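Local coordinates for protein aminotransferase, class III (Thermomicrobium roseum, PDB 6IO1) that is an (S)-enantioselective omega-transaminase that carries a pyridoxal-phosphate cofactor and probably moves amino groups between amines and carbonyl compounds, at residues S124-T127 against A128-A132; Y134-W137 against L138-Q141; G302-D305 against E306-E309. All coordinates share one frame; numbering follows the deposited sequence.

How the contacts relate
Contact 1 lies within helix 121-138 and contact 2 at its C-terminal end, their centres about 14 Å apart. Contact 3 is the junction of strand 299-304 with helix 305-312, packed beside helix 121-138 with its centre about 13 Å from each of the others. Contact 1 is fully buried at the cofactor end, its polar side chains taken up by protein partners. Contacts 2 and 3 lie farther out and are partly buried, mixing aromatic or aliphatic packing with charged groups. I131 CG2 meets I307 CG2 at 4.0 Å, an apolar join of contacts 1 and 3. Contacts 2 and 3 are joined by polar groups, Y135 and K139 meeting E306. All three touch the second subunit.

Contact 1: residues S124-T127 against A128-A132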
loop_
_atom_site.group_PDB
_atom_site.type_symbol
_atom_site.label_atom_id
_atom_site.label_comp_id
_atom_site.label_asym_id
_atom_site.label_seq_id
_atom_site.Cartn_x
_atom_site.Cartn_y
_atom_site.Cartn_z
ATOM N N SER B 124 -1.867 6.601 -0.644
ATOM C CA SER B 124 -2.028 7.921 -1.248
ATOM C C SER B 124 -2.213 8.995 -0.183
ATOM O O SER B 124 -1.597 10.064 -0.248
ATOM C CB SER B 124 -3.213 7.910 -2.214
ATOM O OG SER B 124 -2.983 7.024 -3.297
ATOM N N ASN B 125 -3.079 8.739 0.797
ATOM C CA ASN B 125 -3.325 9.734 1.837
ATOM C C ASN B 125 -2.096 9.950 2.712
ATOM O O ASN B 125 -1.803 11.086 3.107
ATOM C CB ASN B 125 -4.539 9.327 2.668
ATOM C CG ASN B 125 -5.844 9.576 1.939
ATOM O OD1 ASN B 125 -5.939 10.479 1.108
ATOM N ND2 ASN B 125 -6.853 8.765 2.230
ATOM N N GLU B 126 -1.362 8.877 3.028
ATOM C CA GLU B 126 -0.110 9.044 3.760
ATOM C C GLU B 126 0.876 9.884 2.961
ATOM O O GLU B 126 1.537 10.776 3.511
ATOM C CB GLU B 126 0.499 7.682 4.090
ATOM C CG GLU B 126 1.929 7.744 4.612
ATOM C CD GLU B 126 2.009 8.147 6.073
ATOM O OE1 GLU B 126 3.131 8.168 6.621
ATOM O OE2 GLU B 126 0.957 8.443 6.678
ATOM N N THR B 127 0.975 9.621 1.656
ATOM C CA THR B 127 1.859 10.404 0.803
ATOM C C THR B 127 1.451 11.870 0.793
ATOM O O THR B 127 2.305 12.756 0.871
ATOM C CB THR B 127 1.854 9.834 -0.617
ATOM O OG1 THR B 127 2.330 8.482 -0.594
ATOM C CG2 THR B 127 2.742 10.664 -1.532
ATOM N N ALA B 128 0.148 12.144 0.707
ATOM C CA ALA B 128 -0.325 13.526 0.684
ATOM C C ALA B 128 -0.022 14.245 1.993
ATOM O O ALA B 128 0.408 15.405 1.989
ATOM C CB ALA B 128 -1.823 13.564 0.389
ATOM N N ILE B 129 -0.252 13.577 3.128
ATOM C CA ILE B 129 0.025 14.194 4.424
ATOM C C ILE B 129 1.513 14.499 4.556
ATOM O O ILE B 129 1.913 15.601 4.967
ATOM C CB ILE B 129 -0.470 13.283 5.563
ATOM C CG1 ILE B 129 -1.999 13.237 5.583
ATOM C CG2 ILE B 129 0.075 13.753 6.904
ATOM C CD1 ILE B 129 -2.567 12.155 6.477
ATOM N N LYS B 130 2.355 13.526 4.198
ATOM C CA LYS B 130 3.796 13.735 4.272
ATOM C C LYS B 130 4.243 14.841 3.326
ATOM O O LYS B 130 5.134 15.626 3.659
ATOM C CB LYS B 130 4.534 12.430 3.971
ATOM C CG LYS B 130 4.291 11.340 5.005
ATOM C CD LYS B 130 5.077 10.076 4.696
ATOM C CE LYS B 130 6.559 10.263 4.974
ATOM N NZ LYS B 130 7.361 9.091 4.526
ATOM N N ILE B 131 3.633 14.921 2.140
ATOM C CA ILE B 131 3.985 15.967 1.183
ATOM C C ILE B 131 3.615 17.340 1.725
ATOM O O ILE B 131 4.375 18.299 1.577
ATOM C CB ILE B 131 3.326 15.695 -0.182
ATOM C CG1 ILE B 131 4.089 14.604 -0.932
ATOM C CG2 ILE B 131 3.276 16.964 -1.021
ATOM C CD1 ILE B 131 3.485 14.248 -2.269
ATOM N N ALA B 132 2.443 17.463 2.351
ATOM C CA ALA B 132 2.050 18.750 2.922
ATOM C C ALA B 132 3.019 19.182 4.018
ATOM O O ALA B 132 3.490 20.333 4.045
ATOM C CB ALA B 132 0.622 18.669 3.464
#
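E126 and K130, one helical turn apart, meet without pairing their charged ends: the carboxylate oxygen E126 OE1 lies against the methylene K130 CD at 3.3 Å. The glutamate's CG stands anti to the backbone N (chi1 169°), and the bend at chi2 turns the carboxylate back toward the lysine. E126 OE1 and K130 NZ are 4.8 Å apart, so the pair is no salt bridge. Each charged end has its mate outside the pair: E126 OE2 accepts from G160 N, while K130 NZ bonds to H320 ND1 and to I157 O of the second subunit, where F174 of that subunit adds a cation-pi contact. With an alanine here in place of the glutamate, the amide of G160 is likely to lose its acceptor, and the methylenes of K130 the oxygen beside them.

Four successive i to i+4 bonds run through the backbone, from A128 N to S124 O (2.9 Å) through to I131 N to T127 O (2.8 Å), with N-H...O angles of 151° to 168°. T127 CG2 and I131 CD1 lie side by side at 3.7 Å, and OG1 of the threonine is hydrogen-bonded to E123 O and H320 NE2. The amide of N125, part of the PMP pocket, is held at both ends: ND2 by H155 O and D260 OD2, OD1 by T286 OG1. S124 OG bonds to T118 OG1, among others. In the large domain of this fold-type I aminotransferase, helix 121-138 packs on the mixed sheet, with A128 and S124 against strand 284-287 and T127 against strand 112-118; E126 and N125 meet helix 159-164, and E126, K130 and I131 the second subunit.

Contact 2: residues Y134-W137 against L138-Q141; sequences YYWW and LKGQ
Y134 turns its ring anti to the backbone N (chi1 -178°), while L138 sends CG anti to its carbonyl carbon, and the two cross with L138 CD1 over one face of the tyrosine. This is a CH-pi contact: CD1 of L138 is 3.9 Å from the Y134 ring centroid and 24° off the normal. The other leucine methyl, L138 CD2, reaches W137 CE3 at 4.0 Å. One residue along, K139 CG lies over the rim of one face of Y135, while K139 CE reaches Y135 OH at 3.5 Å. K139 NZ bonds to T310 OG1 and forms a salt bridge with E306 OE2, and the Y135 hydroxyl probably hydrogen-bonds to the same oxygen.

Helix 121-138 ends here in a Schellman motif. The positive phi of G140 takes the chain out of the helix, and Q141 N bonds back to W136 O at 2.9 Å while G140 N bonds to W137 O at 3.1 Å, coming from above that carbonyl plane. A beta carbon on G140 would probably crowd the carbonyl oxygen of K139. The turn brings Q141 alongside W136, Q141 NE2 3.5 Å from W136 CZ3, the amide inclined 49° to the indole. Q141 OE1 accepts from R144 NH2, and R144 also makes a cation-pi contact with W136, whose NE1 bonds to A222 O.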
loop_
_atom_site.group_PDB
_atom_site.type_symbol
_atom_site.label_atom_id
_atom_site.label_comp_id
_atom_site.label_asym_id
_atom_site.label_seq_id
_atom_site.Cartn_x
_atom_site.Cartn_y
_atom_site.Cartn_z
ATOM N N TYR B 134 6.132 18.160 4.496
ATOM C CA TYR B 134 7.430 18.422 3.881
ATOM C C TYR B 134 7.434 19.752 3.136
ATOM O O TYR B 134 8.449 20.454 3.107
ATOM C CB TYR B 134 7.781 17.269 2.941
ATOM C CG TYR B 134 9.122 17.376 2.256
ATOM C CD1 TYR B 134 10.291 17.541 2.985
ATOM C CD2 TYR B 134 9.218 17.290 0.873
ATOM C CE1 TYR B 134 11.518 17.629 2.354
ATOM C CE2 TYR B 134 10.437 17.375 0.235
ATOM C CZ TYR B 134 11.585 17.545 0.978
ATOM O OH TYR B 134 12.801 17.632 0.341
ATOM N N TYR B 135 6.309 20.101 2.508
ATOM C CA TYR B 135 6.188 21.378 1.816
ATOM C C TYR B 135 6.347 22.531 2.791
ATOM O O TYR B 135 7.105 23.477 2.537
ATOM C CB TYR B 135 4.836 21.445 1.100
ATOM C CG TYR B 135 4.410 22.821 0.630
ATOM C CD1 TYR B 135 4.757 23.282 -0.632
ATOM C CD2 TYR B 135 3.635 23.648 1.438
ATOM C CE1 TYR B 135 4.361 24.533 -1.071
ATOM C CE2 TYR B 135 3.237 24.901 1.008
ATOM C CZ TYR B 135 3.602 25.337 -0.248
ATOM O OH TYR B 135 3.208 26.582 -0.681
ATOM N N TRP B 136 5.635 22.473 3.917
ATOM C CA TRP B 136 5.791 23.529 4.916
ATOM C C TRP B 136 7.194 23.527 5.517
ATOM O O TRP B 136 7.738 24.589 5.842
ATOM C CB TRP B 136 4.722 23.401 5.997
ATOM C CG TRP B 136 3.371 23.808 5.500
ATOM C CD1 TRP B 136 2.250 23.036 5.458
ATOM C CD2 TRP B 136 3.001 25.082 4.951
ATOM N NE1 TRP B 136 1.202 23.749 4.928
ATOM C CE2 TRP B 136 1.637 25.008 4.608
ATOM C CE3 TRP B 136 3.689 26.279 4.722
ATOM C CZ2 TRP B 136 0.947 26.081 4.048
ATOM C CZ3 TRP B 136 3.002 27.344 4.165
ATOM C CH2 TRP B 136 1.646 27.238 3.835
ATOM N N TRP B 137 7.795 22.344 5.674
ATOM C CA TRP B 137 9.167 22.263 6.174
ATOM C C TRP B 137 10.141 22.962 5.232
ATOM O O TRP B 137 11.037 23.688 5.678
ATOM C CB TRP B 137 9.558 20.797 6.369
ATOM C CG TRP B 137 10.909 20.578 6.993
ATOM C CD1 TRP B 137 11.222 20.662 8.318
ATOM C CD2 TRP B 137 12.119 20.215 6.317
ATOM N NE1 TRP B 137 12.555 20.385 8.508
ATOM C CE2 TRP B 137 13.128 20.107 7.295
ATOM C CE3 TRP B 137 12.449 19.976 4.979
ATOM C CZ2 TRP B 137 14.442 19.771 6.979
ATOM C CZ3 TRP B 137 13.756 19.642 4.667
ATOM C CH2 TRP B 137 14.736 19.543 5.662
ATOM N N LEU B 138 9.982 22.749 3.924
ATOM C CA LEU B 138 10.841 23.409 2.945
ATOM C C LEU B 138 10.634 24.918 2.943
ATOM O O LEU B 138 11.550 25.670 2.591
ATOM C CB LEU B 138 10.579 22.839 1.552
ATOM C CG LEU B 138 11.119 21.435 1.269
ATOM C CD1 LEU B 138 10.606 20.932 -0.068
ATOM C CD2 LEU B 138 12.639 21.426 1.298
ATOM N N LYS B 139 9.445 25.378 3.326
ATOM C CA LYS B 139 9.141 26.801 3.372
ATOM C C LYS B 139 9.652 27.474 4.637
ATOM O O LYS B 139 9.411 28.672 4.822
ATOM C CB LYS B 139 7.631 27.020 3.252
ATOM C CG LYS B 139 7.044 26.649 1.900
ATOM C CD LYS B 139 7.507 27.599 0.810
ATOM C CE LYS B 139 6.530 27.608 -0.354
ATOM N NZ LYS B 139 7.124 28.215 -1.576
ATOM N N GLY B 140 10.342 26.741 5.507
ATOM C CA GLY B 140 10.819 27.308 6.749
ATOM C C GLY B 140 9.787 27.367 7.850
ATOM O O GLY B 140 9.906 28.204 8.750
ATOM N N GLN B 141 8.776 26.504 7.807
ATOM C CA GLN B 141 7.725 26.451 8.823
ATOM C C GLN B 141 7.629 25.029 9.368
ATOM O O GLN B 141 6.653 24.314 9.111
ATOM C CB GLN B 141 6.386 26.915 8.246
ATOM C CG GLN B 141 6.375 28.373 7.813
ATOM C CD GLN B 141 5.031 28.813 7.265
ATOM O OE1 GLN B 141 3.998 28.636 7.909
ATOM N NE2 GLN B 141 5.041 29.393 6.070
#

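Contact 3: residues G302-D305 against E306-E309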
loop_
_atom_site.group_PDB
_atom_site.type_symbol
_atom_site.label_atom_id
_atom_site.label_comp_id
_atom_site.label_asym_id
_atom_site.label_seq_id
_atom_site.Cartn_x
_atom_site.Cartn_y
_atom_site.Cartn_z
ATOM N N GLY B 302 -1.871 13.749 -6.673
ATOM C CA GLY B 302 -1.622 14.848 -7.583
ATOM C C GLY B 302 -1.494 16.145 -6.803
ATOM O O GLY B 302 -2.304 16.434 -5.922
ATOM N N VAL B 303 -0.466 16.912 -7.137
ATOM C CA VAL B 303 -0.175 18.169 -6.474
ATOM C C VAL B 303 -0.105 19.280 -7.511
ATOM O O VAL B 303 0.165 19.062 -8.706
ATOM C CB VAL B 303 1.127 18.115 -5.644
ATOM C CG1 VAL B 303 1.092 16.948 -4.668
ATOM C CG2 VAL B 303 2.342 18.028 -6.554
ATOM N N SER B 304 -0.366 20.488 -7.014
ATOM C CA SER B 304 -0.354 21.715 -7.782
ATOM C C SER B 304 1.067 22.078 -8.192
ATOM O O SER B 304 2.054 21.570 -7.652
ATOM C CB SER B 304 -0.965 22.856 -6.968
ATOM O OG SER B 304 -0.139 23.187 -5.863
ATOM N N ASP B 305 1.156 22.977 -9.173
ATOM C CA ASP B 305 2.458 23.410 -9.665
ATOM C C ASP B 305 3.273 24.100 -8.578
ATOM O O ASP B 305 4.503 23.986 -8.565
ATOM C CB ASP B 305 2.277 24.334 -10.867
ATOM C CG ASP B 305 3.528 24.442 -11.703
ATOM O OD1 ASP B 305 3.917 23.431 -12.323
ATOM O OD2 ASP B 305 4.128 25.536 -11.735
ATOM N N GLU B 306 2.617 24.825 -7.672
ATOM C CA GLU B 306 3.338 25.513 -6.603
ATOM C C GLU B 306 4.004 24.522 -5.653
ATOM O O GLU B 306 5.188 24.660 -5.319
ATOM C CB GLU B 306 2.378 26.433 -5.845
ATOM C CG GLU B 306 2.738 26.665 -4.387
ATOM C CD GLU B 306 3.927 27.589 -4.216
ATOM O OE1 GLU B 306 4.288 28.284 -5.188
ATOM O OE2 GLU B 306 4.495 27.622 -3.105
ATOM N N ILE B 307 3.253 23.510 -5.209
ATOM C CA ILE B 307 3.802 22.509 -4.296
ATOM C C ILE B 307 4.941 21.749 -4.964
ATOM O O ILE B 307 5.995 21.509 -4.359
ATOM C CB ILE B 307 2.691 21.558 -3.814
ATOM C CG1 ILE B 307 1.732 22.294 -2.877
ATOM C CG2 ILE B 307 3.285 20.336 -3.128
ATOM C CD1 ILE B 307 0.566 21.454 -2.418
ATOM N N ALA B 308 4.738 21.347 -6.220
ATOM C CA ALA B 308 5.774 20.620 -6.945
ATOM C C ALA B 308 7.019 21.473 -7.140
ATOM O O ALA B 308 8.143 20.971 -7.040
ATOM C CB ALA B 308 5.236 20.145 -8.290
ATOM N N GLU B 309 6.841 22.759 -7.449
ATOM C CA GLU B 309 7.984 23.653 -7.603
ATOM C C GLU B 309 8.751 23.785 -6.295
ATOM O O GLU B 309 9.989 23.762 -6.282
ATOM C CB GLU B 309 7.509 25.022 -8.090
ATOM C CG GLU B 309 8.623 25.981 -8.463
ATOM C CD GLU B 309 9.164 25.727 -9.854
ATOM O OE1 GLU B 309 8.451 25.097 -10.665
ATOM O OE2 GLU B 309 10.301 26.159 -10.138
HETATM O O HOH W 1 6.507 22.957 -10.816
#
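S304 OG, turned between its own backbone N and carbonyl carbon (chi1 68°), faces the first turn of helix 305-312. S304 is at the N-cap position, and I307 N gives S304 OG a weak capping bond, long at 3.5 Å though straight (171°). With CG1 anti to its carbonyl carbon (chi1 -70°), I307 sets that atom, I307 CG1, 3.6 Å from S304 OG. The other branch, I307 CG2, anti to the backbone N, packs on V303 CB at 4.0 Å. V303 CG2 also lies 4.0 Å from A308 CB, and in this way V303, in the strand, packs against I307 and A308 of the first helical turn.

The backbone follows suit: A308 N bonds to S304 O and E309 N to D305 O. D305 OD2 ends 4.5 Å from E309 OE1. Water 1 lies within hydrogen-bonding distance of D305 O (3.2 Å) and E309 OE1 (2.9 Å), its protons shared among more acceptors than it can serve. D305 OD1 is hydrogen-bonded to H114 NE2, and E309 OE1 forms a salt bridge with R30 of the second subunit. The helix N-terminus would probably ease the charge of D305, while H114 and the neighbouring subunit's arginine are likely to make the closeness of D305 and E309 tolerable.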